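PDB 3URF: tumor necrosis factor receptor superfamily member 11B from Homo sapiens, which acts as a secreted decoy receptor that captures the cytokine RANKL (TNFSF11) and so neutralizes its drive toward osteoclast formation. Local coordinates for residues B[5-9]-B[19-23]; B[123-129]-B[139-143]. Residue numbers count along the deposited sequence, not the author numbering.

Contact 1: residues B[5-9]-B[19-23]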
loop_
_atom_site.group_PDB
_atom_site.type_symbol
_atom_site.label_atom_id
_atom_site.label_comp_id
_atom_site.label_asym_id
_atom_site.label_seq_id
_atom_site.Cartn_x
_atom_site.Cartn_y
_atom_site.Cartn_z
ATOM N N PRO B 5 51.752 -10.029 1.733
ATOM C CA PRO B 5 52.249 -8.671 1.972
ATOM C C PRO B 5 51.154 -7.845 2.608
ATOM O O PRO B 5 50.354 -8.394 3.364
ATOM C CB PRO B 5 52.519 -8.147 0.559
ATOM C CG PRO B 5 52.735 -9.377 -0.262
ATOM C CD PRO B 5 51.801 -10.392 0.307
ATOM N N LYS B 6 51.120 -6.549 2.313
ATOM C CA LYS B 6 49.930 -5.762 2.573
ATOM C C LYS B 6 48.831 -6.373 1.711
ATOM O O LYS B 6 47.641 -6.204 1.976
ATOM C CB LYS B 6 50.160 -4.303 2.199
ATOM C CG LYS B 6 51.386 -3.710 2.836
ATOM C CD LYS B 6 52.091 -2.749 1.885
ATOM C CE LYS B 6 52.718 -3.484 0.701
ATOM N NZ LYS B 6 53.491 -2.552 -0.175
ATOM N N TYR B 7 49.256 -7.100 0.682
ATOM C CA TYR B 7 48.363 -7.843 -0.202
ATOM C C TYR B 7 48.136 -7.099 -1.503
ATOM O O TYR B 7 47.761 -5.924 -1.510
ATOM C CB TYR B 7 47.037 -8.215 0.475
ATOM C CG TYR B 7 46.905 -9.702 0.773
ATOM C CD1 TYR B 7 45.734 -10.398 0.465
ATOM C CD2 TYR B 7 47.958 -10.416 1.345
ATOM C CE1 TYR B 7 45.612 -11.767 0.733
ATOM C CE2 TYR B 7 47.844 -11.784 1.614
ATOM C CZ TYR B 7 46.670 -12.453 1.307
ATOM O OH TYR B 7 46.557 -13.805 1.574
ATOM N N LEU B 8 48.386 -7.805 -2.601
ATOM C CA LEU B 8 48.395 -7.211 -3.931
ATOM C C LEU B 8 47.327 -7.814 -4.853
ATOM O O LEU B 8 46.636 -8.764 -4.486
ATOM C CB LEU B 8 49.797 -7.322 -4.555
ATOM C CG LEU B 8 50.940 -6.576 -3.841
ATOM C CD1 LEU B 8 51.566 -7.420 -2.740
ATOM C CD2 LEU B 8 52.020 -6.105 -4.815
ATOM N N HIS B 9 47.183 -7.242 -6.044
ATOM C CA HIS B 9 46.222 -7.740 -7.020
ATOM C C HIS B 9 46.592 -7.267 -8.429
ATOM O O HIS B 9 47.362 -6.318 -8.591
ATOM C CB HIS B 9 44.791 -7.322 -6.645
ATOM C CG HIS B 9 44.519 -5.854 -6.800
ATOM N ND1 HIS B 9 45.314 -4.881 -6.230
ATOM C CD2 HIS B 9 43.533 -5.195 -7.454
ATOM C CE1 HIS B 9 44.833 -3.686 -6.531
ATOM N NE2 HIS B 9 43.751 -3.850 -7.272
ATOM N N LEU B 19 51.132 -5.905 -10.217
ATOM C CA LEU B 19 50.794 -6.217 -8.835
ATOM C C LEU B 19 50.585 -4.922 -8.056
ATOM O O LEU B 19 51.540 -4.234 -7.684
ATOM C CB LEU B 19 51.891 -7.064 -8.180
ATOM C CG LEU B 19 51.732 -8.583 -8.272
ATOM C CD1 LEU B 19 50.630 -9.095 -7.341
ATOM C CD2 LEU B 19 51.462 -8.998 -9.707
ATOM N N CYS B 20 49.320 -4.592 -7.830
ATOM C CA CYS B 20 48.951 -3.390 -7.112
ATOM C C CYS B 20 48.567 -3.770 -5.704
ATOM O O CYS B 20 48.104 -4.876 -5.462
ATOM C CB CYS B 20 47.751 -2.729 -7.785
ATOM S SG CYS B 20 47.951 -2.475 -9.556
ATOM N N ASP B 21 48.740 -2.847 -4.772
ATOM C CA ASP B 21 48.299 -3.070 -3.411
ATOM C C ASP B 21 46.793 -2.947 -3.306
ATOM O O ASP B 21 46.160 -2.214 -4.070
ATOM C CB ASP B 21 48.955 -2.071 -2.474
ATOM C CG ASP B 21 50.267 -2.570 -1.939
ATOM O OD1 ASP B 21 50.544 -3.783 -2.095
ATOM O OD2 ASP B 21 51.013 -1.756 -1.353
ATOM N N LYS B 22 46.222 -3.677 -2.356
ATOM C CA LYS B 22 44.801 -3.558 -2.060
ATOM C C LYS B 22 44.571 -2.415 -1.077
ATOM O O LYS B 22 45.502 -1.956 -0.408
ATOM C CB LYS B 22 44.254 -4.868 -1.492
ATOM C CG LYS B 22 43.789 -5.852 -2.552
ATOM C CD LYS B 22 43.225 -7.104 -1.915
ATOM C CE LYS B 22 42.135 -7.713 -2.778
ATOM N NZ LYS B 22 41.292 -8.681 -2.015
ATOM N N CYS B 23 43.332 -1.945 -0.998
ATOM C CA CYS B 23 43.014 -0.866 -0.084
ATOM C C CYS B 23 42.561 -1.423 1.247
ATOM O O CYS B 23 41.732 -2.339 1.318
ATOM C CB CYS B 23 41.969 0.074 -0.681
ATOM S SG CYS B 23 42.605 1.163 -1.991
#
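From K6 on, the first ordered residues approach 19-23 obliquely and pair with it as a strand only at L8 and H9. K6 makes the opening contact: its NZ lies 2.9 Å from D21 OD2, a salt bridge at the exposed edge. Y7 takes part through its carbonyl, K22 N donating to Y7 O at 2.9 Å. L8 pairs with D21 as an antiparallel non-hydrogen-bonded pair, CA to CA 4.2 Å; L8 CB packs on L19 CD1 at 3.4 Å, a small apolar patch on the surface. H9 and C20 form the hydrogen-bonded pair that follows. C20 N donates to H9 O at 2.7 Å, nearly straight, and H9 N reaches C20 O at 2.6 Å. With chi1 in p, the imidazole turns its edge to the partner strand, so that H9 ND1 also donates to C20 O at 2.9 Å, although that oxygen is less surely placed. Together these pairs build the hairpin of strands 8-10 and 19-21 in the first TNFR cysteine-rich repeat. Disulfide C20-C33 ties the second strand, and C23-C41 the loop just after it, to the rest of the repeat, while H9 rests on T55 in a loop of the second repeat.

Contact 2: residues B[123-129]-B[139-143]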
loop_
_atom_site.group_PDB
_atom_site.type_symbol
_atom_site.label_atom_id
_atom_site.label_comp_id
_atom_site.label_asym_id
_atom_site.label_seq_id
_atom_site.Cartn_x
_atom_site.Cartn_y
_atom_site.Cartn_z
ATOM N N ARG B 123 10.465 -30.626 25.883
ATOM C CA ARG B 123 9.958 -31.343 27.044
ATOM C C ARG B 123 11.075 -32.044 27.794
ATOM O O ARG B 123 12.011 -32.562 27.186
ATOM C CB ARG B 123 8.895 -32.355 26.641
ATOM C CG ARG B 123 7.558 -31.728 26.377
ATOM C CD ARG B 123 6.472 -32.415 27.172
ATOM N NE ARG B 123 5.166 -31.852 26.853
ATOM C CZ ARG B 123 4.012 -32.424 27.181
ATOM N NH1 ARG B 123 4.011 -33.582 27.835
ATOM N NH2 ARG B 123 2.861 -31.844 26.853
ATOM N N CYS B 124 10.973 -32.052 29.119
ATOM C CA CYS B 124 11.945 -32.756 29.948
ATOM C C CYS B 124 11.789 -34.276 29.821
ATOM O O CYS B 124 10.806 -34.846 30.302
ATOM C CB CYS B 124 11.829 -32.311 31.412
ATOM S SG CYS B 124 12.484 -30.648 31.752
ATOM N N PRO B 125 12.764 -34.934 29.168
ATOM C CA PRO B 125 12.745 -36.390 28.966
ATOM C C PRO B 125 12.513 -37.175 30.264
ATOM O O PRO B 125 12.494 -36.611 31.365
ATOM C CB PRO B 125 14.149 -36.685 28.422
ATOM C CG PRO B 125 14.562 -35.415 27.753
ATOM C CD PRO B 125 13.972 -34.312 28.590
ATOM N N ASP B 126 12.322 -38.481 30.132
ATOM C CA ASP B 126 12.199 -39.301 31.317
ATOM C C ASP B 126 13.466 -39.111 32.136
ATOM O O ASP B 126 14.574 -39.197 31.603
ATOM C CB ASP B 126 11.980 -40.769 30.952
ATOM C CG ASP B 126 10.520 -41.088 30.681
ATOM O OD1 ASP B 126 9.753 -41.220 31.663
ATOM O OD2 ASP B 126 10.137 -41.205 29.493
ATOM N N GLY B 127 13.297 -38.808 33.419
ATOM C CA GLY B 127 14.428 -38.637 34.313
ATOM C C GLY B 127 14.948 -37.213 34.421
ATOM O O GLY B 127 16.041 -36.994 34.946
ATOM N N PHE B 128 14.175 -36.248 33.927
ATOM C CA PHE B 128 14.535 -34.834 34.031
ATOM C C PHE B 128 13.356 -34.011 34.516
ATOM O O PHE B 128 12.263 -34.533 34.722
ATOM C CB PHE B 128 15.006 -34.291 32.687
ATOM C CG PHE B 128 16.335 -34.821 32.255
ATOM C CD1 PHE B 128 17.492 -34.110 32.516
ATOM C CD2 PHE B 128 16.430 -36.037 31.594
ATOM C CE1 PHE B 128 18.728 -34.597 32.120
ATOM C CE2 PHE B 128 17.660 -36.533 31.198
ATOM C CZ PHE B 128 18.811 -35.811 31.463
ATOM N N PHE B 129 13.579 -32.714 34.683
ATOM C CA PHE B 129 12.535 -31.849 35.204
ATOM C C PHE B 129 12.943 -30.370 35.171
ATOM O O PHE B 129 14.114 -30.040 34.920
ATOM C CB PHE B 129 12.201 -32.264 36.643
ATOM C CG PHE B 129 13.185 -31.758 37.656
ATOM C CD1 PHE B 129 12.854 -30.705 38.502
ATOM C CD2 PHE B 129 14.455 -32.318 37.748
ATOM C CE1 PHE B 129 13.765 -30.229 39.433
ATOM C CE2 PHE B 129 15.379 -31.846 38.679
ATOM C CZ PHE B 129 15.033 -30.801 39.520
ATOM N N CYS B 139 16.696 -28.155 31.374
ATOM C CA CYS B 139 16.197 -29.326 32.096
ATOM C C CYS B 139 17.318 -29.907 32.941
ATOM O O CYS B 139 18.353 -30.319 32.410
ATOM C CB CYS B 139 15.683 -30.395 31.126
ATOM S SG CYS B 139 13.997 -30.121 30.476
ATOM N N ARG B 140 17.117 -29.915 34.257
ATOM C CA ARG B 140 18.060 -30.542 35.183
ATOM C C ARG B 140 17.618 -31.984 35.458
ATOM O O ARG B 140 16.420 -32.278 35.515
ATOM C CB ARG B 140 18.169 -29.729 36.485
ATOM C CG ARG B 140 18.996 -28.442 36.349
ATOM C CD ARG B 140 18.412 -27.265 37.147
ATOM N NE ARG B 140 19.047 -25.992 36.793
ATOM C CZ ARG B 140 18.555 -24.794 37.108
ATOM N NH1 ARG B 140 17.415 -24.696 37.784
ATOM N NH2 ARG B 140 19.198 -23.689 36.743
ATOM N N LYS B 141 18.569 -32.895 35.610
ATOM C CA LYS B 141 18.189 -34.291 35.782
ATOM C C LYS B 141 17.856 -34.639 37.233
ATOM O O LYS B 141 18.382 -34.029 38.162
ATOM C CB LYS B 141 19.254 -35.222 35.207
ATOM C CG LYS B 141 20.136 -35.886 36.222
ATOM C CD LYS B 141 21.003 -36.940 35.547
ATOM C CE LYS B 141 20.160 -37.967 34.798
ATOM N NZ LYS B 141 20.996 -39.032 34.166
ATOM N N HIS B 142 16.960 -35.605 37.420
ATOM C CA HIS B 142 16.552 -36.001 38.761
ATOM C C HIS B 142 17.802 -36.209 39.589
ATOM O O HIS B 142 18.705 -36.937 39.185
ATOM C CB HIS B 142 15.729 -37.294 38.736
ATOM C CG HIS B 142 14.380 -37.144 38.109
ATOM N ND1 HIS B 142 13.623 -35.997 38.231
ATOM C CD2 HIS B 142 13.649 -37.997 37.353
ATOM C CE1 HIS B 142 12.489 -36.149 37.571
ATOM N NE2 HIS B 142 12.480 -37.352 37.028
ATOM N N THR B 143 17.875 -35.558 40.739
ATOM C CA THR B 143 18.987 -35.823 41.631
ATOM C C THR B 143 18.926 -37.289 42.103
ATOM O O THR B 143 17.889 -37.761 42.584
ATOM C CB THR B 143 19.000 -34.842 42.819
ATOM O OG1 THR B 143 19.790 -35.390 43.883
ATOM C CG2 THR B 143 17.602 -34.608 43.318
HETATM O O HOH W 1 10.771 -38.594 34.794
#
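A disulfide-closed beta hairpin forms the start of the fourth TNFR cysteine-rich repeat, with C124 SG bonded to C139 SG at 2.0 Å. From C124 the chain passes through a type II turn, P125 to F128, closed by F128 N donating to P125 O at 3.1 Å; G127 takes the positive phi (91°) at its third position, where a CB would jam against the preceding carbonyl oxygen. H142 N donates to G127 O at 3.0 Å, just beyond the paired short strands, 128-129 against 140-141, which belong to the disulfide-linked ladder of TNF receptor ectodomains. F128 faces K141 in a non-hydrogen-bonded pair, CA to CA 4.1 Å, their side chains sharing one face of the sheet. F129 and R140, with side chains on the other face, form the hydrogen-bonded pair: F129 N donates to R140 O at 3.0 Å and R140 N to F129 O at 3.1 Å. One face of the H142 ring covers the G127-F128 peptide, and a water lies 2.9 Å from G127 N and 3.1 Å from H142 NE2.

From the N terminus, contact 1 closes first: the chain leaves 5-9, loops through nine residues and returns at 19-23, forming the hairpin of the first cysteine-rich repeat. It then runs through the second and third repeats before contact 2 closes an equally short loop between 123-129 and 139-143 in the fourth. The two are in series, neither nested nor crossed, and each stays within its own repeat. The centres of contacts 1 and 2 lie about 57 Å apart, on opposite sides of the chain's centre, and the nearest atoms of contacts 1 and 2 are about 45 Å apart. Such spacing reflects an elongated receptor, helix-free in this model, where local hairpins and disulfides hold each repeat and no long-range core joins the ends.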